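Local coordinates for protein BRIC1 (Synthetic construct, PDB 6FF6) that is a computationally designed repeat protein with a novel, corrugated all-helical architecture, at residues D100-N103 against L104-L108. Residues are numbered along the deposited sequence; the frame is centred on the assembly and turned at random.
Sequences DIIN and LFLEL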
loop_
_atom_site.group_PDB
_atom_site.type_symbol
_atom_site.label_atom_id
_atom_site.label_comp_id
_atom_site.label_asym_id
_atom_site.label_seq_id
_atom_site.Cartn_x
_atom_site.Cartn_y
_atom_site.Cartn_z
ATOM N N ASP A 100 -31.814 9.135 -13.759
ATOM C CA ASP A 100 -31.215 9.005 -12.421
ATOM C C ASP A 100 -30.168 7.880 -12.387
ATOM O O ASP A 100 -29.070 8.083 -11.871
ATOM C CB ASP A 100 -32.287 8.757 -11.318
ATOM C CG ASP A 100 -33.590 9.562 -11.367
ATOM O OD1 ASP A 100 -34.352 9.420 -12.364
ATOM O OD2 ASP A 100 -33.890 10.263 -10.378
ATOM N N ILE A 101 -30.520 6.706 -12.941
ATOM C CA ILE A 101 -29.676 5.516 -12.999
ATOM C C ILE A 101 -28.459 5.772 -13.831
ATOM O O ILE A 101 -27.358 5.431 -13.407
ATOM C CB ILE A 101 -30.496 4.286 -13.438
ATOM C CG1 ILE A 101 -31.383 3.857 -12.255
ATOM C CG2 ILE A 101 -29.601 3.135 -13.888
ATOM C CD1 ILE A 101 -32.618 3.123 -12.598
ATOM N N ILE A 102 -28.638 6.455 -14.962
ATOM C CA ILE A 102 -27.522 6.833 -15.823
ATOM C C ILE A 102 -26.567 7.797 -15.075
ATOM O O ILE A 102 -25.347 7.648 -15.182
ATOM C CB ILE A 102 -28.023 7.349 -17.201
ATOM C CG1 ILE A 102 -28.684 6.175 -17.986
ATOM C CG2 ILE A 102 -26.870 7.936 -18.018
ATOM C CD1 ILE A 102 -29.519 6.527 -19.216
ATOM N N ASN A 103 -27.114 8.720 -14.269
ATOM C CA ASN A 103 -26.294 9.633 -13.473
ATOM C C ASN A 103 -25.499 8.874 -12.431
ATOM O O ASN A 103 -24.342 9.236 -12.172
ATOM C CB ASN A 103 -27.136 10.703 -12.805
ATOM C CG ASN A 103 -27.641 11.749 -13.751
ATOM O OD1 ASN A 103 -27.033 12.029 -14.795
ATOM N ND2 ASN A 103 -28.762 12.362 -13.393
ATOM N N LEU A 104 -26.102 7.813 -11.848
ATOM C CA LEU A 104 -25.438 6.946 -10.878
ATOM C C LEU A 104 -24.256 6.230 -11.555
ATOM O O LEU A 104 -23.176 6.148 -10.967
ATOM C CB LEU A 104 -26.416 5.900 -10.354
ATOM C CG LEU A 104 -26.622 5.838 -8.879
ATOM C CD1 LEU A 104 -27.856 5.033 -8.575
ATOM C CD2 LEU A 104 -25.415 5.235 -8.177
ATOM N N PHE A 105 -24.458 5.748 -12.804
ATOM C CA PHE A 105 -23.443 5.099 -13.618
ATOM C C PHE A 105 -22.310 6.052 -13.874
ATOM O O PHE A 105 -21.150 5.650 -13.828
ATOM C CB PHE A 105 -24.036 4.611 -14.944
ATOM C CG PHE A 105 -24.755 3.283 -14.909
ATOM C CD1 PHE A 105 -24.236 2.208 -14.203
ATOM C CD2 PHE A 105 -25.927 3.089 -15.620
ATOM C CE1 PHE A 105 -24.889 0.970 -14.207
ATOM C CE2 PHE A 105 -26.588 1.852 -15.601
ATOM C CZ PHE A 105 -26.087 0.816 -14.861
ATOM N N LEU A 106 -22.620 7.330 -14.066
ATOM C CA LEU A 106 -21.559 8.319 -14.286
ATOM C C LEU A 106 -20.747 8.524 -13.030
ATOM O O LEU A 106 -19.529 8.587 -13.089
ATOM C CB LEU A 106 -22.105 9.646 -14.853
ATOM C CG LEU A 106 -22.608 9.563 -16.281
ATOM C CD1 LEU A 106 -23.639 10.610 -16.547
ATOM C CD2 LEU A 106 -21.452 9.595 -17.277
ATOM N N GLU A 107 -21.409 8.535 -11.884
ATOM C CA GLU A 107 -20.761 8.679 -10.590
ATOM C C GLU A 107 -19.891 7.474 -10.257
ATOM O O GLU A 107 -18.821 7.643 -9.681
ATOM C CB GLU A 107 -21.803 8.946 -9.512
ATOM C CG GLU A 107 -22.419 10.331 -9.645
ATOM C CD GLU A 107 -23.095 10.883 -8.403
ATOM O OE1 GLU A 107 -24.142 10.329 -7.989
ATOM O OE2 GLU A 107 -22.581 11.885 -7.853
ATOM N N LEU A 108 -20.313 6.274 -10.655
ATOM C CA LEU A 108 -19.547 5.037 -10.451
ATOM C C LEU A 108 -18.299 5.059 -11.326
ATOM O O LEU A 108 -17.230 4.649 -10.875
ATOM C CB LEU A 108 -20.416 3.803 -10.783
ATOM C CG LEU A 108 -21.564 3.493 -9.788
ATOM C CD1 LEU A 108 -22.357 2.315 -10.229
ATOM C CD2 LEU A 108 -21.019 3.177 -8.412
#
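Leu104 N reaches back to Asp100 O, the first of four successive i to i+4 backbone hydrogen bonds between 100-103 and 104-108 that identify this run as regular alpha-helix, the N-terminal part of helix 99-121. Leu104 N and Asp100 O are 3.0 Å apart. The Leu104 side chain starts close to the preceding turn, its CB 3.2 Å from Ile101 O, and packs on Gln143 of the second subunit.

Phe105 repeats the pattern through its N and Ile101 O, with an N-H...O angle of 156°. Its CG lies anti to its own carbonyl carbon (chi1 -82°), which swings the ring back along the helix towards the preceding turn. There Phe105 CE2 meets Ile101 CG2 at 3.7 Å, the two side chains running side by side in the same direction. The ring continues into the core of the helical bundle, touching Leu41 of helix 23-42 and both Met83 and Met86 of helix 74-92. With an alanine here the ring is gone, which is likely to open a gap towards Met83, Met86 and Leu41 and to leave Ile101 CG2 without its aromatic neighbour.

Leu106 N binds Ile102 O, and the side chains of this pair stand further apart than Ile101 and Phe105, Leu106 CD1 lying 4.4 Å from Ile102 CG2. Leu106 CD1 also lies 4.1 Å from Asn103 OD1, a van der Waals approach. Leu106 rests on Glu38 and Leu41 too, so it and Phe105 share a neighbour on helix 23-42.

Glu107 N makes the last bond between the two segments, to Asn103 O, and Glu107 CG stays 3.4 Å from Asn103 O. Leu108 sends its side chain onto Met83 and Met86 and onto Val136 of the second subunit, while Leu108 N continues the backbone pattern to Leu104 O at 2.9 Å.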